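Dephospho-CoA kinase (Legionella pneumophila subsp. pneumophila, PDB 4TTR) probably catalyses the last step of coenzyme A synthesis, the ATP-dependent phosphorylation of the 3'-hydroxyl of dephospho-CoA. Local coordinates at residues T22-S27 / P174-R179; L128-H133 / Q139-V144; Y61-S66 / E99-P104; R85-I88 / N93-L96. All coordinates share one frame; numbering follows the deposited sequence.

Contact 1 (T22-S27 / P174-R179); sequences TGNIAS and PNLEQR. With BU2 (1,3-butanediol), chain B.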
loop_
_atom_site.group_PDB
_atom_site.type_symbol
_atom_site.label_atom_id
_atom_site.label_comp_id
_atom_site.label_asym_id
_atom_site.label_seq_id
_atom_site.Cartn_x
_atom_site.Cartn_y
_atom_site.Cartn_z
ATOM N N THR A 22 -2.282 4.510 -2.822
ATOM C CA THR A 22 -0.894 4.534 -2.382
ATOM C C THR A 22 -0.717 5.609 -1.324
ATOM O O THR A 22 -1.556 6.493 -1.177
ATOM C CB THR A 22 0.078 4.812 -3.548
ATOM O OG1 THR A 22 -0.179 6.110 -4.101
ATOM C CG2 THR A 22 -0.073 3.773 -4.627
ATOM N N GLY A 23 0.381 5.535 -0.588
ATOM C CA GLY A 23 0.672 6.549 0.403
ATOM C C GLY A 23 2.119 6.513 0.824
ATOM O O GLY A 23 2.737 5.448 0.837
ATOM N N ASN A 24 2.669 7.676 1.164
ATOM C CA ASN A 24 4.019 7.712 1.687
ATOM C C ASN A 24 3.990 7.260 3.140
ATOM O O ASN A 24 2.995 6.719 3.620
ATOM C CB ASN A 24 4.661 9.106 1.526
ATOM C CG ASN A 24 3.979 10.195 2.352
ATOM O OD1 ASN A 24 3.094 9.937 3.158
ATOM N ND2 ASN A 24 4.416 11.433 2.151
ATOM N N ILE A 25 5.079 7.498 3.845
ATOM C CA ILE A 25 5.288 6.876 5.136
ATOM C C ILE A 25 4.468 7.605 6.195
ATOM O O ILE A 25 4.486 8.836 6.270
ATOM C CB ILE A 25 6.794 6.861 5.475
ATOM C CG1 ILE A 25 7.530 5.964 4.474
ATOM C CG2 ILE A 25 7.045 6.341 6.879
ATOM C CD1 ILE A 25 7.755 6.574 3.070
ATOM N N ALA A 26 3.725 6.833 6.986
ATOM C CA ALA A 26 2.860 7.385 8.025
ATOM C C ALA A 26 1.886 8.406 7.441
ATOM O O ALA A 26 1.626 9.445 8.043
ATOM C CB ALA A 26 3.696 8.018 9.122
ATOM N N SER A 27 1.359 8.097 6.262
ATOM C CA SER A 27 0.483 9.011 5.532
ATOM C C SER A 27 -0.938 9.040 6.074
ATOM O O SER A 27 -1.630 10.043 5.940
ATOM C CB SER A 27 0.434 8.616 4.058
ATOM O OG SER A 27 -0.092 7.312 3.906
ATOM N N PRO A 174 11.758 7.103 -0.384
ATOM C CA PRO A 174 11.880 7.368 -1.820
ATOM C C PRO A 174 11.359 8.750 -2.174
ATOM O O PRO A 174 10.404 9.217 -1.553
ATOM C CB PRO A 174 11.011 6.282 -2.465
ATOM C CG PRO A 174 10.719 5.293 -1.381
ATOM C CD PRO A 174 10.768 6.050 -0.104
ATOM N N ASN A 175 11.976 9.399 -3.153
ATOM C CA ASN A 175 11.476 10.682 -3.613
ATOM C C ASN A 175 10.121 10.479 -4.270
ATOM O O ASN A 175 9.901 9.493 -4.974
ATOM C CB ASN A 175 12.461 11.340 -4.575
ATOM C CG ASN A 175 13.833 11.520 -3.959
ATOM O OD1 ASN A 175 14.016 12.332 -3.051
ATOM N ND2 ASN A 175 14.806 10.760 -4.448
ATOM N N LEU A 176 9.211 11.412 -4.014
ATOM C CA LEU A 176 7.822 11.263 -4.417
ATOM C C LEU A 176 7.507 12.045 -5.681
ATOM O O LEU A 176 6.407 11.930 -6.215
ATOM C CB LEU A 176 6.900 11.723 -3.288
ATOM C CG LEU A 176 7.196 11.135 -1.912
ATOM C CD1 LEU A 176 6.396 11.863 -0.841
ATOM C CD2 LEU A 176 6.888 9.649 -1.903
ATOM N N GLU A 177 8.471 12.836 -6.147
ATOM C CA GLU A 177 8.271 13.721 -7.294
ATOM C C GLU A 177 7.608 13.003 -8.467
ATOM O O GLU A 177 6.615 13.481 -9.018
ATOM C CB GLU A 177 9.609 14.320 -7.740
ATOM C CG GLU A 177 9.503 15.300 -8.903
ATOM C CD GLU A 177 10.822 15.991 -9.208
ATOM O OE1 GLU A 177 11.835 15.675 -8.546
ATOM O OE2 GLU A 177 10.845 16.855 -10.110
ATOM N N GLN A 178 8.146 11.844 -8.831
ATOM C CA GLN A 178 7.636 11.089 -9.968
ATOM C C GLN A 178 6.244 10.524 -9.681
ATOM O O GLN A 178 5.364 10.548 -10.543
ATOM C CB GLN A 178 8.605 9.961 -10.321
ATOM C CG GLN A 178 8.394 9.364 -11.701
ATOM C CD GLN A 178 9.420 8.298 -12.036
ATOM O OE1 GLN A 178 9.070 7.201 -12.475
ATOM N NE2 GLN A 178 10.697 8.616 -11.835
ATOM N N ARG A 179 6.048 10.024 -8.466
ATOM C CA ARG A 179 4.771 9.443 -8.073
ATOM C C ARG A 179 3.707 10.517 -7.826
ATOM O O ARG A 179 2.515 10.264 -7.995
ATOM C CB ARG A 179 4.946 8.581 -6.821
ATOM C CG ARG A 179 5.887 7.400 -7.008
ATOM C CD ARG A 179 5.353 6.390 -8.018
ATOM N NE ARG A 179 6.319 5.325 -8.283
ATOM C CZ ARG A 179 6.017 4.139 -8.803
ATOM N NH1 ARG A 179 4.761 3.835 -9.112
ATOM N NH2 ARG A 179 6.975 3.248 -9.003
HETATM C C1 BU2 B . -2.443 4.759 8.782
HETATM O O1 BU2 B . -2.289 5.137 10.133
HETATM C C2 BU2 B . -1.464 3.660 8.426
HETATM C C3 BU2 B . -0.657 4.093 7.220
HETATM O O3 BU2 B . 0.360 4.970 7.647
HETATM C C4 BU2 B . -0.048 2.878 6.557
#

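Contact 2 (L128-H133 / Q139-V144); sequences LLFNKH and QKVLLV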
loop_
_atom_site.group_PDB
_atom_site.type_symbol
_atom_site.label_atom_id
_atom_site.label_comp_id
_atom_site.label_asym_id
_atom_site.label_seq_id
_atom_site.Cartn_x
_atom_site.Cartn_y
_atom_site.Cartn_z
ATOM N N LEU A 128 3.807 2.152 -2.478
ATOM C CA LEU A 128 4.138 3.490 -2.965
ATOM C C LEU A 128 4.824 3.461 -4.332
ATOM O O LEU A 128 4.430 4.185 -5.251
ATOM C CB LEU A 128 5.033 4.199 -1.945
ATOM C CG LEU A 128 5.606 5.567 -2.324
ATOM C CD1 LEU A 128 4.497 6.594 -2.503
ATOM C CD2 LEU A 128 6.601 6.021 -1.267
ATOM N N LEU A 129 5.848 2.621 -4.451
ATOM C CA LEU A 129 6.616 2.491 -5.686
ATOM C C LEU A 129 6.161 1.279 -6.491
ATOM O O LEU A 129 6.979 0.458 -6.909
ATOM C CB LEU A 129 8.108 2.372 -5.373
ATOM C CG LEU A 129 8.722 3.518 -4.574
ATOM C CD1 LEU A 129 10.101 3.111 -4.089
ATOM C CD2 LEU A 129 8.797 4.783 -5.413
ATOM N N PHE A 130 4.855 1.171 -6.708
ATOM C CA PHE A 130 4.301 0.027 -7.415
ATOM C C PHE A 130 4.739 0.022 -8.877
ATOM O O PHE A 130 4.848 1.072 -9.513
ATOM C CB PHE A 130 2.772 0.023 -7.321
ATOM C CG PHE A 130 2.107 1.140 -8.079
ATOM C CD1 PHE A 130 1.971 2.397 -7.515
ATOM C CD2 PHE A 130 1.603 0.925 -9.352
ATOM C CE1 PHE A 130 1.356 3.420 -8.209
ATOM C CE2 PHE A 130 0.986 1.946 -10.050
ATOM C CZ PHE A 130 0.863 3.193 -9.479
ATOM N N ASN A 131 5.005 -1.172 -9.396
ATOM C CA ASN A 131 5.325 -1.340 -10.804
ATOM C C ASN A 131 4.063 -1.153 -11.633
ATOM O O ASN A 131 3.097 -1.905 -11.486
ATOM C CB ASN A 131 5.936 -2.722 -11.060
ATOM C CG ASN A 131 6.494 -2.871 -12.466
ATOM O OD1 ASN A 131 6.148 -2.114 -13.372
ATOM N ND2 ASN A 131 7.364 -3.855 -12.651
ATOM N N LYS A 132 4.077 -0.148 -12.503
ATOM C CA LYS A 132 2.899 0.182 -13.299
ATOM C C LYS A 132 2.571 -0.962 -14.249
ATOM O O LYS A 132 1.405 -1.260 -14.496
ATOM C CB LYS A 132 3.110 1.472 -14.097
ATOM C CG LYS A 132 4.072 2.464 -13.467
ATOM C CD LYS A 132 3.935 3.836 -14.091
ATOM C CE LYS A 132 3.287 4.806 -13.121
ATOM N NZ LYS A 132 2.893 6.078 -13.782
ATOM N N HIS A 133 3.612 -1.603 -14.777
ATOM C CA HIS A 133 3.440 -2.720 -15.700
ATOM C C HIS A 133 2.689 -3.869 -15.039
ATOM O O HIS A 133 2.128 -4.724 -15.721
ATOM C CB HIS A 133 4.799 -3.209 -16.211
ATOM C CG HIS A 133 5.501 -2.230 -17.101
ATOM N ND1 HIS A 133 5.117 -0.909 -17.208
ATOM C CD2 HIS A 133 6.560 -2.380 -17.932
ATOM C CE1 HIS A 133 5.912 -0.290 -18.061
ATOM N NE2 HIS A 133 6.796 -1.159 -18.515
ATOM N N GLN A 139 -7.703 2.754 -13.327
ATOM C CA GLN A 139 -8.238 3.966 -13.940
ATOM C C GLN A 139 -7.632 5.201 -13.292
ATOM O O GLN A 139 -7.375 6.206 -13.954
ATOM C CB GLN A 139 -9.763 4.034 -13.806
ATOM C CG GLN A 139 -10.562 3.101 -14.695
ATOM C CD GLN A 139 -10.028 3.025 -16.102
ATOM O OE1 GLN A 139 -9.976 4.028 -16.829
ATOM N NE2 GLN A 139 -9.651 1.816 -16.509
ATOM N N LYS A 140 -7.433 5.115 -11.983
ATOM C CA LYS A 140 -6.945 6.236 -11.198
ATOM C C LYS A 140 -5.915 5.767 -10.189
ATOM O O LYS A 140 -5.927 4.608 -9.777
ATOM C CB LYS A 140 -8.096 6.922 -10.464
ATOM C CG LYS A 140 -9.175 7.474 -11.357
ATOM C CD LYS A 140 -8.689 8.690 -12.108
ATOM C CE LYS A 140 -9.854 9.540 -12.543
ATOM N NZ LYS A 140 -9.426 10.695 -13.359
ATOM N N VAL A 141 -5.031 6.680 -9.800
ATOM C CA VAL A 141 -4.141 6.461 -8.671
ATOM C C VAL A 141 -4.369 7.568 -7.646
ATOM O O VAL A 141 -4.409 8.753 -7.988
ATOM C CB VAL A 141 -2.660 6.426 -9.105
ATOM C CG1 VAL A 141 -1.739 6.308 -7.892
ATOM C CG2 VAL A 141 -2.419 5.264 -10.063
ATOM N N LEU A 142 -4.546 7.157 -6.397
ATOM C CA LEU A 142 -4.683 8.067 -5.270
ATOM C C LEU A 142 -3.454 7.929 -4.382
ATOM O O LEU A 142 -3.121 6.835 -3.931
ATOM C CB LEU A 142 -5.961 7.766 -4.481
ATOM C CG LEU A 142 -6.159 8.473 -3.137
ATOM C CD1 LEU A 142 -6.200 9.985 -3.309
ATOM C CD2 LEU A 142 -7.433 7.977 -2.483
ATOM N N LEU A 143 -2.777 9.046 -4.156
ATOM C CA LEU A 143 -1.600 9.082 -3.301
ATOM C C LEU A 143 -1.893 9.887 -2.041
ATOM O O LEU A 143 -2.216 11.070 -2.115
ATOM C CB LEU A 143 -0.415 9.675 -4.060
ATOM C CG LEU A 143 0.817 10.073 -3.247
ATOM C CD1 LEU A 143 1.346 8.902 -2.431
ATOM C CD2 LEU A 143 1.884 10.607 -4.185
ATOM N N VAL A 144 -1.797 9.232 -0.890
ATOM C CA VAL A 144 -2.009 9.894 0.392
ATOM C C VAL A 144 -0.672 10.316 0.976
ATOM O O VAL A 144 0.240 9.503 1.089
ATOM C CB VAL A 144 -2.734 8.979 1.390
ATOM C CG1 VAL A 144 -3.042 9.730 2.683
ATOM C CG2 VAL A 144 -4.011 8.433 0.772
#

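Contact 3 (Y61-S66 / E99-P104); sequences YQDIIS and ESLLHP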
loop_
_atom_site.group_PDB
_atom_site.type_symbol
_atom_site.label_atom_id
_atom_site.label_comp_id
_atom_site.label_asym_id
_atom_site.label_seq_id
_atom_site.Cartn_x
_atom_site.Cartn_y
_atom_site.Cartn_z
ATOM N N TYR A 61 6.658 -18.460 0.667
ATOM C CA TYR A 61 7.295 -18.526 1.974
ATOM C C TYR A 61 8.608 -19.306 1.887
ATOM O O TYR A 61 9.623 -18.902 2.458
ATOM C CB TYR A 61 6.325 -19.163 2.969
ATOM C CG TYR A 61 6.911 -19.694 4.252
ATOM C CD1 TYR A 61 7.530 -20.938 4.293
ATOM C CD2 TYR A 61 6.798 -18.978 5.438
ATOM C CE1 TYR A 61 8.043 -21.443 5.473
ATOM C CE2 TYR A 61 7.313 -19.473 6.624
ATOM C CZ TYR A 61 7.929 -20.709 6.635
ATOM O OH TYR A 61 8.440 -21.213 7.806
ATOM N N GLN A 62 8.583 -20.411 1.150
ATOM C CA GLN A 62 9.758 -21.257 0.987
ATOM C C GLN A 62 10.855 -20.550 0.191
ATOM O O GLN A 62 12.030 -20.621 0.550
ATOM C CB GLN A 62 9.372 -22.573 0.304
ATOM C CG GLN A 62 8.523 -23.496 1.184
ATOM C CD GLN A 62 7.732 -24.530 0.394
ATOM O OE1 GLN A 62 7.755 -24.545 -0.835
ATOM N NE2 GLN A 62 7.027 -25.403 1.107
ATOM N N ASP A 63 10.470 -19.869 -0.885
ATOM C CA ASP A 63 11.434 -19.184 -1.741
ATOM C C ASP A 63 12.070 -17.992 -1.031
ATOM O O ASP A 63 13.246 -17.695 -1.236
ATOM C CB ASP A 63 10.768 -18.713 -3.033
ATOM C CG ASP A 63 10.218 -19.858 -3.861
ATOM O OD1 ASP A 63 10.662 -21.010 -3.670
ATOM O OD2 ASP A 63 9.342 -19.600 -4.711
ATOM N N ILE A 64 11.283 -17.309 -0.209
ATOM C CA ILE A 64 11.767 -16.175 0.566
ATOM C C ILE A 64 12.853 -16.613 1.552
ATOM O O ILE A 64 13.911 -15.987 1.641
ATOM C CB ILE A 64 10.601 -15.491 1.323
ATOM C CG1 ILE A 64 9.751 -14.686 0.340
ATOM C CG2 ILE A 64 11.115 -14.553 2.418
ATOM C CD1 ILE A 64 8.417 -14.227 0.894
ATOM N N ILE A 65 12.594 -17.693 2.281
ATOM C CA ILE A 65 13.535 -18.181 3.287
ATOM C C ILE A 65 14.783 -18.764 2.634
ATOM O O ILE A 65 15.890 -18.605 3.149
ATOM C CB ILE A 65 12.869 -19.231 4.195
ATOM C CG1 ILE A 65 11.809 -18.549 5.057
ATOM C CG2 ILE A 65 13.896 -19.928 5.092
ATOM C CD1 ILE A 65 10.823 -19.502 5.683
ATOM N N SER A 66 14.616 -19.438 1.503
ATOM C CA SER A 66 15.759 -19.983 0.785
ATOM C C SER A 66 16.610 -18.849 0.222
ATOM O O SER A 66 17.838 -18.934 0.191
ATOM C CB SER A 66 15.301 -20.915 -0.338
ATOM O OG SER A 66 15.214 -20.228 -1.573
ATOM N N GLU A 99 9.164 -8.422 -5.285
ATOM C CA GLU A 99 7.979 -7.980 -6.005
ATOM C C GLU A 99 7.743 -8.889 -7.209
ATOM O O GLU A 99 6.602 -9.206 -7.538
ATOM C CB GLU A 99 8.121 -6.515 -6.435
ATOM C CG GLU A 99 6.808 -5.851 -6.851
ATOM C CD GLU A 99 6.378 -6.201 -8.263
ATOM O OE1 GLU A 99 7.262 -6.449 -9.107
ATOM O OE2 GLU A 99 5.156 -6.226 -8.532
ATOM N N SER A 100 8.824 -9.321 -7.854
ATOM C CA SER A 100 8.710 -10.229 -8.991
ATOM C C SER A 100 8.207 -11.597 -8.553
ATOM O O SER A 100 7.449 -12.242 -9.275
ATOM C CB SER A 100 10.052 -10.385 -9.703
ATOM O OG SER A 100 10.522 -9.140 -10.184
ATOM N N LEU A 101 8.638 -12.038 -7.374
ATOM C CA LEU A 101 8.239 -13.338 -6.846
ATOM C C LEU A 101 6.749 -13.376 -6.531
ATOM O O LEU A 101 6.064 -14.341 -6.857
ATOM C CB LEU A 101 9.039 -13.673 -5.581
ATOM C CG LEU A 101 8.644 -14.965 -4.851
ATOM C CD1 LEU A 101 9.162 -16.187 -5.590
ATOM C CD2 LEU A 101 9.143 -14.949 -3.417
ATOM N N LEU A 102 6.257 -12.319 -5.893
ATOM C CA LEU A 102 4.895 -12.296 -5.378
ATOM C C LEU A 102 3.867 -11.814 -6.398
ATOM O O LEU A 102 2.684 -12.118 -6.271
ATOM C CB LEU A 102 4.825 -11.407 -4.137
ATOM C CG LEU A 102 5.670 -11.858 -2.944
ATOM C CD1 LEU A 102 5.696 -10.771 -1.882
ATOM C CD2 LEU A 102 5.146 -13.161 -2.365
ATOM N N HIS A 103 4.313 -11.069 -7.403
ATOM C CA HIS A 103 3.394 -10.429 -8.345
ATOM C C HIS A 103 2.416 -11.400 -9.020
ATOM O O HIS A 103 1.221 -11.114 -9.080
ATOM C CB HIS A 103 4.176 -9.669 -9.422
ATOM C CG HIS A 103 3.371 -9.384 -10.653
ATOM N ND1 HIS A 103 2.237 -8.600 -10.634
ATOM C CD2 HIS A 103 3.526 -9.792 -11.934
ATOM C CE1 HIS A 103 1.734 -8.531 -11.854
ATOM N NE2 HIS A 103 2.497 -9.245 -12.662
ATOM N N PRO A 104 2.912 -12.547 -9.523
ATOM C CA PRO A 104 2.020 -13.499 -10.201
ATOM C C PRO A 104 0.903 -14.039 -9.315
ATOM O O PRO A 104 -0.240 -14.117 -9.763
ATOM C CB PRO A 104 2.965 -14.632 -10.611
ATOM C CG PRO A 104 4.309 -14.013 -10.652
ATOM C CD PRO A 104 4.312 -13.000 -9.562
#

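Contact 4 (R85-I88 / N93-L96); sequences RDII and NERL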
loop_
_atom_site.group_PDB
_atom_site.type_symbol
_atom_site.label_atom_id
_atom_site.label_comp_id
_atom_site.label_asym_id
_atom_site.label_seq_id
_atom_site.Cartn_x
_atom_site.Cartn_y
_atom_site.Cartn_z
ATOM N N ARG A 85 11.150 -6.170 5.727
ATOM C CA ARG A 85 10.885 -4.781 5.352
ATOM C C ARG A 85 12.159 -3.940 5.384
ATOM O O ARG A 85 12.398 -3.137 4.483
ATOM C CB ARG A 85 9.833 -4.158 6.273
ATOM C CG ARG A 85 8.409 -4.376 5.798
ATOM C CD ARG A 85 7.389 -3.673 6.686
ATOM N NE ARG A 85 6.741 -4.600 7.616
ATOM C CZ ARG A 85 6.760 -4.499 8.946
ATOM N NH1 ARG A 85 7.395 -3.501 9.555
ATOM N NH2 ARG A 85 6.131 -5.410 9.676
ATOM N N ASP A 86 12.972 -4.131 6.418
ATOM C CA ASP A 86 14.251 -3.434 6.522
ATOM C C ASP A 86 15.141 -3.752 5.326
ATOM O O ASP A 86 15.810 -2.870 4.792
ATOM C CB ASP A 86 14.978 -3.811 7.818
ATOM C CG ASP A 86 14.246 -3.336 9.062
ATOM O OD1 ASP A 86 13.339 -2.488 8.937
ATOM O OD2 ASP A 86 14.583 -3.809 10.169
ATOM N N ILE A 87 15.147 -5.015 4.910
ATOM C CA ILE A 87 15.965 -5.439 3.780
ATOM C C ILE A 87 15.438 -4.833 2.485
ATOM O O ILE A 87 16.200 -4.281 1.691
ATOM C CB ILE A 87 16.010 -6.986 3.660
ATOM C CG1 ILE A 87 16.780 -7.581 4.842
ATOM C CG2 ILE A 87 16.665 -7.413 2.343
ATOM C CD1 ILE A 87 16.758 -9.104 4.916
ATOM N N ILE A 88 14.131 -4.940 2.280
ATOM C CA ILE A 88 13.491 -4.434 1.072
ATOM C C ILE A 88 13.702 -2.926 0.928
ATOM O O ILE A 88 13.970 -2.428 -0.165
ATOM C CB ILE A 88 11.965 -4.753 1.076
ATOM C CG1 ILE A 88 11.712 -6.267 1.029
ATOM C CG2 ILE A 88 11.249 -4.095 -0.087
ATOM C CD1 ILE A 88 12.532 -7.038 0.013
ATOM N N ASN A 93 17.426 -3.994 -5.217
ATOM C CA ASN A 93 17.463 -5.218 -6.008
ATOM C C ASN A 93 16.652 -6.318 -5.342
ATOM O O ASN A 93 16.112 -7.192 -6.013
ATOM C CB ASN A 93 18.903 -5.692 -6.219
ATOM C CG ASN A 93 19.672 -4.819 -7.194
ATOM O OD1 ASN A 93 19.099 -3.963 -7.869
ATOM N ND2 ASN A 93 20.977 -5.045 -7.282
ATOM N N GLU A 94 16.573 -6.268 -4.016
ATOM C CA GLU A 94 15.826 -7.263 -3.264
ATOM C C GLU A 94 14.349 -6.905 -3.232
ATOM O O GLU A 94 13.493 -7.789 -3.188
ATOM C CB GLU A 94 16.375 -7.391 -1.841
ATOM C CG GLU A 94 17.825 -7.833 -1.778
ATOM C CD GLU A 94 18.037 -9.271 -2.221
ATOM O OE1 GLU A 94 19.184 -9.755 -2.132
ATOM O OE2 GLU A 94 17.067 -9.923 -2.656
ATOM N N ARG A 95 14.050 -5.611 -3.250
ATOM C CA ARG A 95 12.668 -5.173 -3.364
ATOM C C ARG A 95 12.087 -5.681 -4.669
ATOM O O ARG A 95 10.980 -6.217 -4.702
ATOM C CB ARG A 95 12.551 -3.649 -3.298
ATOM C CG ARG A 95 11.155 -3.158 -3.639
ATOM C CD ARG A 95 10.867 -1.794 -3.063
ATOM N NE ARG A 95 11.843 -0.806 -3.502
ATOM C CZ ARG A 95 11.864 -0.263 -4.714
ATOM N NH1 ARG A 95 10.966 -0.617 -5.624
ATOM N NH2 ARG A 95 12.794 0.633 -5.018
ATOM N N LEU A 96 12.851 -5.520 -5.743
ATOM C CA LEU A 96 12.404 -5.940 -7.061
ATOM C C LEU A 96 12.295 -7.457 -7.142
ATOM O O LEU A 96 11.359 -7.982 -7.747
ATOM C CB LEU A 96 13.355 -5.412 -8.136
ATOM C CG LEU A 96 13.194 -3.913 -8.423
ATOM C CD1 LEU A 96 14.365 -3.378 -9.227
ATOM C CD2 LEU A 96 11.887 -3.634 -9.155
#

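Contact 1 (T22-S27 / P174-R179)
The carbonyl O of Asn-24, whose side chain meets Leu-176 across the contact, takes two weak hydrogen bonds from Ser-27: one from OG at 3.2 Å and one from the backbone N at 3.4 Å. They span a type II beta turn from Asn-24 to Ser-27. Across the contact the touches are weak and largely apolar. Asn-24 holds its CG between the backbone N and the carbonyl carbon (chi1 65°), which brings the amide over to the leucine; ND2 comes to 3.6 Å from Leu-176 CD1, while CB rests between the two methyls at 4.0 Å from CD1 and 4.1 Å from CD2. The two side chains cross at about a right angle. Beside them the end of Ile-25 reaches the proline ring, CD1 lying 4.4 Å from Pro-174 CD, a loose touch. Further along, Arg-179 turns to Phe-130: its NH1 bonds to the carbonyl O of Phe-130 and the cation-pi contact is with the ring. The far half of the turn faces the bound 1,3-butanediol, Ala-26 CA 3.5 Å from its O3, and Gln-151 and Arg-154 hold the carbonyls of Ile-25 and Ala-26. Strand 18-23, the loop through Ala-26, Ser-27 and Gly-28, and helix 29-38 beginning at Lys-29 form the strand-loop-helix of a Walker A P-loop, the predicted ATP phosphate site, here in a non-canonical conformation.

Contact 2 (L128-H133 / Q139-V144)
Leu-128 and Leu-143 meet methyl to methyl, CD1 to CD1 at 3.9 Å, in the first of two apolar touches between 128-133 and strand 140-145. Both leucines carry CG anti to the backbone N, and their ends come closer together than the directions in which they leave the backbone would suggest. The second touch is made by Phe-130. Its ring is swung between its own backbone N and carbonyl carbon, chi1 68°, and lowers CZ to 3.9 Å from Val-141 CG2; the two side chains come from opposite directions, with the methyl oblique to the ring. Val-141 and Leu-143, two apart on the strand, thus offer alternate residues on one side of the sheet. That sheet is the parallel P-loop NTPase core of strand order 2-3-1-4-5: the chain leaves strand 122-125, passes over strand 18-23, where Phe-130 also packs on Thr-22, and returns as strand 140-145. Polar bonding is local to each segment or goes to third parties. Asn-131 OD1 accepts from His-133 N at 2.9 Å, an Asx turn at the start of the 3-10 segment; the hydrogen bond is bent (136° at the hydrogen), with the donor N above the carbonyl plane. On the strand, Val-141 N is hydrogen-bonded to Asp-184 OD2, while Thr-22 OG1 bonds to the carbonyl of Leu-142.

Contact 3 (Y61-S66 / E99-P104)
Leu-101 carries this contact, reaching from helix 92-115 to helix 59-68 and fitting its forked end against two consecutive residues, Asp-63 and Ile-64. With CG anti to the backbone N (chi1 175°), the leucine extends across the gap, and each methyl has a different nearest neighbour. CD1 goes to the aspartate, 3.5 Å from Asp-63 OD2 and 3.9 Å from Asp-63 CB. CD2 goes to the isoleucine, 3.8 Å from Ile-64 CG1, and also lies 4.1 Å from Asp-63 CB, so the aspartate methylene sits within reach of both branches. The side chains cross at an oblique angle in both pairs. Ile-64 does not leave its backbone toward the other helix; its end swings nearer and offers the CG1 branch. The backbones remain well apart, with 8.4 Å between Asp-63 CA and Leu-101 CA. Ile-64 also rests on Thr-54, on the loop ahead of helix 59-68. On the far side of helix 92-115, Glu-99 and His-103 turn to His-134, one by a hydrogen bond, the other by stacked rings. The leucine-isoleucine half is plain apolar packing. In the other half a carboxylate lies against a methyl, which offers the charge no polar partner, so the two segments are held together by van der Waals contact, chiefly through Leu-101.

Contact 4 (R85-I88 / N93-L96)
Ile-88 sets its CG2 anti to the backbone N, and Arg-95 does the same with its CG (chi1 171°), which lays the isoleucine methyl against the arginine's aliphatic chain. Ile-88 CG2 is 3.5 Å from Arg-95 CB, 3.7 Å from Arg-95 CG and 3.8 Å from Arg-95 CD, so one methyl touches three successive methylenes; the two side chains cross at about a right angle. The other branch of Ile-88 is bent at chi2 (-46°) and takes CD1 to the backbone of Glu-94, 3.4 Å from its O. Arg-95 then bends at chi3, and its guanidinium comes obliquely near the carbonyl O of Ile-88. These residues lie where helix 81-90 runs, after a single linking residue, into helix 92-115: a tight helix-to-helix junction, in which the last turn of one helix packs against the first turn of the next and brings Ile-88 CA to 4.6 Å from Arg-95 CA. Glu-94 points toward the first helix only as far as its CB, which is 4.2 Å from Ile-87 CG2. That methyl is the same branch as the one Ile-88 lays on the arginine, so both isoleucines meet the second helix through CG2. Beyond CB the bent chain of Glu-94 leads away, and OE2 is hydrogen-bonded to His-67 NE2. Ile-87 and Glu-94 both also pack on Phe-68, so helix 59-68 lies against the junction there.

In the fold
Contacts 1 and 2 belong to the nucleotide-binding core and share the parallel sheet: strands 18-23 and 140-145 are neighbours in it, and the backbone of Thr-22 bonds to Leu-142 and Val-144. Contacts 3 and 4 lie in the helical part, both on helix 92-115, with centres about 12 Å apart; contact 4 is at the surface, contact 3 partly buried like the first two. Contact 2 pairs hydrocarbon with hydrocarbon throughout, whereas the others also lay methyls against an amide, a carboxylate or a backbone carbonyl. Leu-129 CD1, 3.8 Å from Arg-95 NH2, joins contact 2 to contact 4.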